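Local coordinates for protein UTP--glucose-1-phosphate uridylyltransferase YngB (PDB 7O2N) that catalyses the formation of UDP-glucose and diphosphate from UTP and glucose 1-phosphate, a step towards the glycolipids and glucosylated wall teichoic acid of Bacillus subtilis, at residues F68-A72 with E73-N77. Residues are numbered along the deposited sequence; the frame is centred on the assembly and turned at random.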
# COMPACT_ATOMS: atom_id res chain seq x y z
N PHE A 68 -6.54 12.50 -7.50
CA PHE A 68 -7.85 13.13 -7.52
C PHE A 68 -8.12 13.90 -8.82
O PHE A 68 -9.01 14.75 -8.86
CB PHE A 68 -8.04 14.00 -6.27
CG PHE A 68 -8.08 13.25 -4.96
CD1 PHE A 68 -9.22 12.55 -4.56
CD2 PHE A 68 -6.99 13.24 -4.12
CE1 PHE A 68 -9.25 11.89 -3.35
CE2 PHE A 68 -7.02 12.57 -2.90
CZ PHE A 68 -8.16 11.90 -2.51
N ASP A 69 -7.40 13.57 -9.90
CA ASP A 69 -7.62 14.20 -11.19
C ASP A 69 -7.97 13.13 -12.24
O ASP A 69 -8.00 11.95 -11.93
CB ASP A 69 -6.42 15.09 -11.54
CG ASP A 69 -6.58 15.94 -12.80
OD1 ASP A 69 -7.70 16.49 -13.01
OD2 ASP A 69 -5.59 16.06 -13.55
N ARG A 70 -8.25 13.56 -13.47
CA ARG A 70 -8.49 12.62 -14.55
C ARG A 70 -7.17 11.99 -14.99
O ARG A 70 -6.19 12.69 -15.23
CB ARG A 70 -9.14 13.33 -15.73
CG ARG A 70 -10.52 13.91 -15.45
CD ARG A 70 -11.28 14.10 -16.76
NE ARG A 70 -12.14 12.95 -17.04
CZ ARG A 70 -13.23 12.64 -16.34
NH1 ARG A 70 -13.59 13.40 -15.31
NH2 ARG A 70 -13.94 11.57 -16.66
N SER A 71 -7.15 10.66 -15.11
CA SER A 71 -5.95 9.94 -15.52
C SER A 71 -6.09 9.44 -16.95
O SER A 71 -6.55 8.31 -17.17
CB SER A 71 -5.63 8.81 -14.56
OG SER A 71 -5.93 9.16 -13.21
N ALA A 72 -5.67 10.27 -17.92
CA ALA A 72 -5.95 10.06 -19.33
C ALA A 72 -5.50 8.68 -19.81
O ALA A 72 -6.27 7.95 -20.44
CB ALA A 72 -5.32 11.16 -20.14
N GLU A 73 -4.25 8.33 -19.51
CA GLU A 73 -3.67 7.10 -20.00
C GLU A 73 -4.37 5.88 -19.39
O GLU A 73 -4.29 4.77 -19.91
CB GLU A 73 -2.16 7.12 -19.73
CG GLU A 73 -1.52 5.79 -20.03
CD GLU A 73 -0.05 5.76 -20.42
OE1 GLU A 73 0.61 6.84 -20.39
OE2 GLU A 73 0.42 4.66 -20.75
N LEU A 74 -5.06 6.09 -18.27
CA LEU A 74 -5.77 5.01 -17.59
C LEU A 74 -7.18 4.87 -18.17
O LEU A 74 -7.63 3.75 -18.46
CB LEU A 74 -5.80 5.32 -16.09
CG LEU A 74 -6.64 4.38 -15.22
CD1 LEU A 74 -6.01 3.00 -15.13
CD2 LEU A 74 -6.88 4.97 -13.85
N GLU A 75 -7.86 6.03 -18.30
CA GLU A 75 -9.17 6.12 -18.93
C GLU A 75 -9.12 5.45 -20.30
O GLU A 75 -9.98 4.63 -20.60
CB GLU A 75 -9.66 7.56 -18.96
CG GLU A 75 -10.92 7.78 -18.15
CD GLU A 75 -10.95 9.10 -17.41
OE1 GLU A 75 -10.25 9.22 -16.40
OE2 GLU A 75 -11.68 10.02 -17.85
N PHE A 76 -8.10 5.76 -21.12
CA PHE A 76 -7.94 5.04 -22.37
C PHE A 76 -7.97 3.54 -22.10
O PHE A 76 -8.82 2.82 -22.62
CB PHE A 76 -6.70 5.45 -23.17
CG PHE A 76 -6.62 4.77 -24.52
CD1 PHE A 76 -6.15 3.46 -24.63
CD2 PHE A 76 -7.07 5.40 -25.68
CE1 PHE A 76 -6.10 2.82 -25.86
CE2 PHE A 76 -7.01 4.75 -26.91
CZ PHE A 76 -6.52 3.47 -27.00
N ASN A 77 -7.06 3.07 -21.25
CA ASN A 77 -6.90 1.63 -21.09
C ASN A 77 -8.18 0.98 -20.59
O ASN A 77 -8.42 -0.20 -20.82
CB ASN A 77 -5.75 1.29 -20.14
CG ASN A 77 -5.30 -0.14 -20.36
OD1 ASN A 77 -5.17 -0.57 -21.50
ND2 ASN A 77 -5.10 -0.89 -19.29
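The backbone carbonyl of S71 meets the amides of L74 and E75 at the start of helix 72-79, and its oxygen accepts from both. The bond from E75 N to S71 O is 2.9 Å long and almost straight, with the donor nearly in line with the carbonyl. L74 N also lies 2.9 Å from S71 O, but it sits above the carbonyl plane and its N-H is bent to 137°. F76 N then donates to A72 O at 2.9 Å, the next i to i+4 bond of the helix. The linker between helices 62-67 and 72-79, with the first turn of the latter, belongs to the GT-A-type nucleotidyltransferase fold and lies far from the centre of the chain, against the partner of the homodimer. S71 holds the N-cap position, right before the helix, yet its hydroxyl caps no amide: OG, anti to the carbonyl carbon and beside the backbone N, is hydrogen-bonded to K23 of the second subunit. S71 CB rests 3.8 Å from L74 CB. One residue earlier, R70 reaches forward to E75 in a salt bridge in which a single carboxylate oxygen takes both contacts. E75 OE2 stands at the edge of the guanidinium, near its plane, 3.1 Å from R70 NE and 3.0 Å from R70 NH2. Both hydrogen bonds are weak, with angles near 130°, and the two flat groups are almost perpendicular. A bend at chi3 (95°) in R70 turns its guanidinium towards the glutamate. At the subunit interface the carboxylate of E73 forms a salt bridge through OE1 with R59 of the second subunit, while L74 packs on L14 of that subunit and on M90 of helix 84-93.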